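Local coordinates for catabolite control protein A (Lactococcus lactis, PDB 2O20) that probably acts as a global transcriptional regulator of carbon catabolite repression and activation, binding DNA as a member of the LacI family, at residues D[164-176]-D[197-211]. The protein carries 1 engineered substitution. Numbering follows the deposited sequence. Where two conformers were deposited one is given.
With SO4 (sulfate ion), chain L.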
loop_
_atom_site.group_PDB
_atom_site.type_symbol
_atom_site.label_atom_id
_atom_site.label_comp_id
_atom_site.label_asym_id
_atom_site.label_seq_id
_atom_site.Cartn_x
_atom_site.Cartn_y
_atom_site.Cartn_z
ATOM N N TYR D 164 14.284 -4.444 -18.051
ATOM C CA TYR D 164 13.229 -3.482 -18.479
ATOM C C TYR D 164 13.037 -3.401 -20.007
ATOM O O TYR D 164 11.919 -3.157 -20.517
ATOM C CB TYR D 164 13.532 -2.093 -17.926
ATOM C CG TYR D 164 13.651 -2.043 -16.414
ATOM C CD1 TYR D 164 12.528 -2.194 -15.598
ATOM C CD2 TYR D 164 14.870 -1.832 -15.804
ATOM C CE1 TYR D 164 12.628 -2.146 -14.232
ATOM C CE2 TYR D 164 14.975 -1.784 -14.404
ATOM C CZ TYR D 164 13.846 -1.934 -13.635
ATOM O OH TYR D 164 13.927 -1.891 -12.249
ATOM N N HIS D 165 14.130 -3.584 -20.731
ATOM C CA HIS D 165 14.108 -3.616 -22.197
ATOM C C HIS D 165 13.191 -4.747 -22.696
ATOM O O HIS D 165 12.235 -4.527 -23.442
ATOM C CB HIS D 165 15.532 -3.800 -22.707
ATOM C CG HIS D 165 15.624 -4.002 -24.183
ATOM N ND1 HIS D 165 15.405 -5.226 -24.783
ATOM C CD2 HIS D 165 15.933 -3.149 -25.180
ATOM C CE1 HIS D 165 15.566 -5.112 -26.088
ATOM N NE2 HIS D 165 15.898 -3.864 -26.354
ATOM N N LEU D 166 13.456 -5.946 -22.224
ATOM C CA LEU D 166 12.675 -7.113 -22.627
ATOM C C LEU D 166 11.200 -6.984 -22.208
ATOM O O LEU D 166 10.300 -7.295 -23.002
ATOM C CB LEU D 166 13.332 -8.405 -22.081
ATOM C CG LEU D 166 12.641 -9.738 -22.360
ATOM C CD1 LEU D 166 12.627 -10.014 -23.857
ATOM C CD2 LEU D 166 13.346 -10.844 -21.597
ATOM N N ALA D 167 10.942 -6.556 -20.975
ATOM C CA ALA D 167 9.561 -6.331 -20.515
ATOM C C ALA D 167 8.808 -5.308 -21.381
ATOM O O ALA D 167 7.655 -5.522 -21.732
ATOM C CB ALA D 167 9.550 -5.915 -19.033
ATOM N N ALA D 168 9.467 -4.207 -21.722
ATOM C CA ALA D 168 8.872 -3.161 -22.573
ATOM C C ALA D 168 8.659 -3.670 -24.023
ATOM O O ALA D 168 7.640 -3.364 -24.638
ATOM C CB ALA D 168 9.733 -1.889 -22.551
ATOM N N TYR D 169 9.595 -4.465 -24.548
ATOM C CA TYR D 169 9.440 -5.123 -25.852
ATOM C C TYR D 169 8.245 -6.088 -25.872
ATOM O O TYR D 169 7.401 -5.971 -26.748
ATOM C CB TYR D 169 10.737 -5.869 -26.258
ATOM C CG TYR D 169 10.614 -6.681 -27.531
ATOM C CD1 TYR D 169 10.728 -6.075 -28.787
ATOM C CD2 TYR D 169 10.380 -8.059 -27.479
ATOM C CE1 TYR D 169 10.620 -6.825 -29.959
ATOM C CE2 TYR D 169 10.288 -8.824 -28.630
ATOM C CZ TYR D 169 10.394 -8.200 -29.876
ATOM O OH TYR D 169 10.291 -8.962 -31.016
ATOM N N GLN D 170 8.164 -7.002 -24.897
ATOM C CA GLN D 170 7.072 -7.998 -24.830
ATOM C C GLN D 170 5.695 -7.311 -24.621
ATOM O O GLN D 170 4.705 -7.712 -25.211
ATOM C CB GLN D 170 7.301 -8.996 -23.699
ATOM C CG GLN D 170 8.437 -9.985 -23.940
ATOM C CD GLN D 170 8.888 -10.664 -22.665
ATOM O OE1 GLN D 170 8.486 -10.280 -21.567
ATOM N NE2 GLN D 170 9.751 -11.677 -22.808
ATOM N N SER D 171 5.653 -6.267 -23.789
ATOM C CA SER D 171 4.423 -5.516 -23.548
ATOM C C SER D 171 3.905 -4.834 -24.829
ATOM O O SER D 171 2.695 -4.911 -25.179
ATOM C CB SER D 171 4.657 -4.451 -22.443
ATOM O OG SER D 171 4.956 -5.063 -21.222
ATOM N N THR D 172 4.806 -4.133 -25.512
ATOM C CA THR D 172 4.460 -3.433 -26.755
ATOM C C THR D 172 4.004 -4.441 -27.830
ATOM O O THR D 172 2.979 -4.237 -28.463
ATOM C CB THR D 172 5.634 -2.568 -27.245
ATOM O OG1 THR D 172 6.054 -1.699 -26.178
ATOM C CG2 THR D 172 5.262 -1.762 -28.513
ATOM N N LYS D 173 4.742 -5.549 -27.994
ATOM C CA LYS D 173 4.374 -6.589 -28.957
ATOM C C LYS D 173 3.008 -7.218 -28.694
ATOM O O LYS D 173 2.275 -7.527 -29.614
ATOM C CB LYS D 173 5.463 -7.693 -28.972
ATOM C CG LYS D 173 5.416 -8.617 -30.143
ATOM C CD LYS D 173 6.611 -9.613 -30.104
ATOM C CE LYS D 173 6.711 -10.417 -31.372
ATOM N NZ LYS D 173 7.972 -11.205 -31.357
ATOM N N LYS D 174 2.652 -7.398 -27.425
ATOM C CA LYS D 174 1.342 -7.901 -27.070
ATOM C C LYS D 174 0.217 -6.984 -27.585
ATOM O O LYS D 174 -0.813 -7.454 -28.063
ATOM C CB LYS D 174 1.259 -8.051 -25.546
ATOM C CG LYS D 174 -0.037 -8.624 -25.054
ATOM C CD LYS D 174 0.060 -9.070 -23.602
ATOM C CE LYS D 174 -1.287 -9.381 -23.055
ATOM N NZ LYS D 174 -1.832 -10.636 -23.631
ATOM N N LEU D 175 0.414 -5.678 -27.488
ATOM C CA LEU D 175 -0.593 -4.715 -27.964
ATOM C C LEU D 175 -0.588 -4.657 -29.514
ATOM O O LEU D 175 -1.631 -4.470 -30.152
ATOM C CB LEU D 175 -0.327 -3.331 -27.375
ATOM C CG LEU D 175 -0.474 -3.244 -25.849
ATOM C CD1 LEU D 175 0.037 -1.929 -25.295
ATOM C CD2 LEU D 175 -1.910 -3.480 -25.432
ATOM N N ILE D 176 0.583 -4.806 -30.109
ATOM C CA ILE D 176 0.683 -4.909 -31.586
ATOM C C ILE D 176 -0.116 -6.118 -32.056
ATOM O O ILE D 176 -0.882 -6.035 -33.003
ATOM C CB ILE D 176 2.154 -5.005 -32.053
ATOM C CG1 ILE D 176 2.810 -3.636 -31.890
ATOM C CG2 ILE D 176 2.262 -5.453 -33.560
ATOM C CD1 ILE D 176 4.273 -3.649 -31.963
ATOM N N GLU D 197 16.127 2.139 -21.336
ATOM C CA GLU D 197 15.996 0.706 -21.675
ATOM C C GLU D 197 14.558 0.346 -22.093
ATOM O O GLU D 197 14.364 -0.386 -23.059
ATOM C CB GLU D 197 16.459 -0.184 -20.509
ATOM C CG GLU D 197 17.919 0.042 -20.066
ATOM C CD GLU D 197 18.950 -0.761 -20.844
ATOM O OE1 GLU D 197 18.582 -1.525 -21.766
ATOM O OE2 GLU D 197 20.152 -0.625 -20.519
ATOM N N ARG D 198 13.555 0.866 -21.365
ATOM C CA ARG D 198 12.156 0.709 -21.753
ATOM C C ARG D 198 11.918 1.291 -23.151
ATOM O O ARG D 198 11.266 0.667 -23.994
ATOM C CB ARG D 198 11.223 1.393 -20.732
ATOM C CG ARG D 198 11.167 0.658 -19.402
ATOM C CD ARG D 198 10.305 1.448 -18.431
ATOM N NE ARG D 198 10.052 0.722 -17.195
ATOM C CZ ARG D 198 10.578 1.011 -16.008
ATOM N NH1 ARG D 198 11.454 1.985 -15.851
ATOM N NH2 ARG D 198 10.235 0.299 -14.953
ATOM N N MET D 199 12.451 2.482 -23.394
ATOM C CA MET D 199 12.361 3.115 -24.731
ATOM C C MET D 199 12.942 2.265 -25.865
ATOM O O MET D 199 12.324 2.157 -26.928
ATOM C CB MET D 199 13.046 4.479 -24.748
ATOM C CG MET D 199 12.865 5.200 -26.050
ATOM S SD MET D 199 11.192 5.843 -26.273
ATOM C CE MET D 199 11.494 7.561 -25.832
ATOM N N VAL D 200 14.102 1.641 -25.639
ATOM C CA VAL D 200 14.713 0.825 -26.670
ATOM C C VAL D 200 13.799 -0.358 -26.964
ATOM O O VAL D 200 13.550 -0.658 -28.110
ATOM C CB VAL D 200 16.137 0.380 -26.290
ATOM C CG1 VAL D 200 16.736 -0.591 -27.337
ATOM C CG2 VAL D 200 17.049 1.605 -26.124
ATOM N N GLY D 201 13.270 -0.999 -25.929
ATOM C CA GLY D 201 12.428 -2.180 -26.125
ATOM C C GLY D 201 11.125 -1.848 -26.855
ATOM O O GLY D 201 10.710 -2.556 -27.777
ATOM N N TYR D 202 10.499 -0.746 -26.449
ATOM C CA TYR D 202 9.298 -0.206 -27.112
ATOM C C TYR D 202 9.505 0.069 -28.616
ATOM O O TYR D 202 8.698 -0.343 -29.457
ATOM C CB TYR D 202 8.881 1.073 -26.355
ATOM C CG TYR D 202 7.808 1.974 -26.956
ATOM C CD1 TYR D 202 6.468 1.576 -27.030
ATOM C CD2 TYR D 202 8.133 3.253 -27.385
ATOM C CE1 TYR D 202 5.476 2.434 -27.546
ATOM C CE2 TYR D 202 7.150 4.135 -27.867
ATOM C CZ TYR D 202 5.837 3.708 -27.963
ATOM O OH TYR D 202 4.916 4.578 -28.474
ATOM N N GLN D 203 10.578 0.776 -28.922
ATOM C CA GLN D 203 10.940 1.107 -30.294
ATOM C C GLN D 203 11.276 -0.096 -31.169
ATOM O O GLN D 203 10.913 -0.120 -32.355
ATOM C CB GLN D 203 12.113 2.087 -30.301
ATOM C CG GLN D 203 11.724 3.513 -29.881
ATOM C CD GLN D 203 12.950 4.342 -29.536
ATOM O OE1 GLN D 203 14.048 3.796 -29.328
ATOM N NE2 GLN D 203 12.781 5.644 -29.471
ATOM N N GLU D 204 11.973 -1.065 -30.585
ATOM C CA GLU D 204 12.266 -2.351 -31.216
ATOM C C GLU D 204 10.981 -3.074 -31.650
ATOM O O GLU D 204 10.884 -3.557 -32.772
ATOM C CB GLU D 204 13.031 -3.191 -30.204
ATOM C CG GLU D 204 13.549 -4.541 -30.664
ATOM C CD GLU D 204 14.411 -5.199 -29.597
ATOM O OE1 GLU D 204 15.553 -4.708 -29.371
ATOM O OE2 GLU D 204 13.958 -6.194 -28.976
ATOM N N ALA D 205 9.984 -3.128 -30.763
ATOM C CA ALA D 205 8.692 -3.736 -31.103
ATOM C C ALA D 205 7.988 -3.002 -32.261
ATOM O O ALA D 205 7.509 -3.645 -33.200
ATOM C CB ALA D 205 7.794 -3.823 -29.868
ATOM N N LEU D 206 7.939 -1.670 -32.213
ATOM C CA LEU D 206 7.285 -0.874 -33.275
ATOM C C LEU D 206 7.953 -1.107 -34.647
ATOM O O LEU D 206 7.278 -1.344 -35.638
ATOM C CB LEU D 206 7.315 0.625 -32.954
ATOM C CG LEU D 206 6.558 1.077 -31.683
ATOM C CD1 LEU D 206 6.556 2.589 -31.563
ATOM C CD2 LEU D 206 5.119 0.561 -31.658
ATOM N N LEU D 207 9.269 -0.977 -34.669
ATOM C CA LEU D 207 10.103 -1.253 -35.858
ATOM C C LEU D 207 9.844 -2.591 -36.558
ATOM O O LEU D 207 9.783 -2.668 -37.796
ATOM C CB LEU D 207 11.552 -1.236 -35.431
ATOM C CG LEU D 207 12.325 0.041 -35.682
ATOM C CD1 LEU D 207 13.550 0.133 -34.762
ATOM C CD2 LEU D 207 12.776 -0.017 -37.103
ATOM N N GLU D 208 9.727 -3.649 -35.772
ATOM C CA GLU D 208 9.510 -4.982 -36.325
ATOM C C GLU D 208 8.121 -5.143 -36.925
ATOM O O GLU D 208 7.933 -5.971 -37.818
ATOM C CB GLU D 208 9.756 -6.052 -35.282
ATOM C CG GLU D 208 11.213 -6.220 -34.872
ATOM C CD GLU D 208 11.347 -7.174 -33.690
ATOM O OE1 GLU D 208 10.296 -7.700 -33.266
ATOM O OE2 GLU D 208 12.469 -7.377 -33.177
ATOM N N ALA D 209 7.166 -4.327 -36.461
ATOM C CA ALA D 209 5.813 -4.283 -37.009
ATOM C C ALA D 209 5.598 -3.190 -38.072
ATOM O O ALA D 209 4.470 -2.950 -38.459
ATOM C CB ALA D 209 4.795 -4.092 -35.844
ATOM N N ASN D 210 6.663 -2.513 -38.508
ATOM C CA ASN D 210 6.581 -1.407 -39.478
ATOM C C ASN D 210 5.668 -0.257 -38.986
ATOM O O ASN D 210 4.931 0.364 -39.754
ATOM C CB ASN D 210 6.177 -1.903 -40.880
ATOM C CG ASN D 210 7.219 -2.819 -41.501
ATOM O OD1 ASN D 210 7.675 -3.768 -40.877
ATOM N ND2 ASN D 210 7.582 -2.544 -42.749
ATOM N N ILE D 211 5.747 0.040 -37.689
ATOM C CA ILE D 211 5.061 1.200 -37.118
ATOM C C ILE D 211 6.073 2.306 -36.865
ATOM O O ILE D 211 7.062 2.076 -36.213
ATOM C CB ILE D 211 4.371 0.854 -35.786
ATOM C CG1 ILE D 211 3.299 -0.212 -36.014
ATOM C CG2 ILE D 211 3.794 2.147 -35.136
ATOM C CD1 ILE D 211 2.947 -0.970 -34.809
HETATM S S SO4 L . 11.471 5.198 -12.686
HETATM O O1 SO4 L . 12.842 5.712 -12.797
HETATM O O2 SO4 L . 10.599 5.988 -13.558
HETATM O O3 SO4 L . 11.447 3.790 -13.085
HETATM O O4 SO4 L . 11.028 5.336 -11.297
HETATM O O HOH W 1 17.082 -3.867 -19.729
#
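H165, A168 and Y169 lie against G201 where two helices of the periplasmic-binding-protein-like fold of LacI-family regulators pack on one side of the parallel sheet containing strand 183-186, which comes between them in the chain, so that the order is helix, strand, helix. The axes approach to 7.0 Å and run at 35° to each other. Glycine suits the crossing because the backbones nearly meet, Y169 CA lying 4.2 Å from G201 CA, and the bare CA of G201 makes a CA-H...O contact with H165 O. The same CA lies over one face of the H165 imidazole, a CH-pi contact 4.0 Å from the ring centroid, while V200 CG1 meets the ring edge. G201 O in turn receives the CA-H of Y169, 3.5 Å from its CA.

Further along, A205 CB is a knob in the hole formed by Y169, T172, K173 and I176, 3.5 Å from T172 CG2. T172 OG1 bonds back to A168 O, which satisfies the hydroxyl while it lies at the edge of the Y202 ring. I176 sends CG2 to A209 CB and meets I211 tip to tip; I211 N bonds L206 O in the Schellman motif that ends helix 193-208.

At the other end, Y164 CD1 sits over a guanidinium face of R198, whose NH1 bonds N195 and, weakly, a sulfate.

Polar bonds line the outer margin. E204 OE1 takes a weak, bent bond from H165 NE2 (123°), and E204 OE2 lies over the Y169 ring. With CG anti to the backbone N (chi1 175°), Y169 extends along the partner helix, and its OH, which also accepts from K173 NZ, donates to the syn lone pair of E208 OE1 at 2.6 Å.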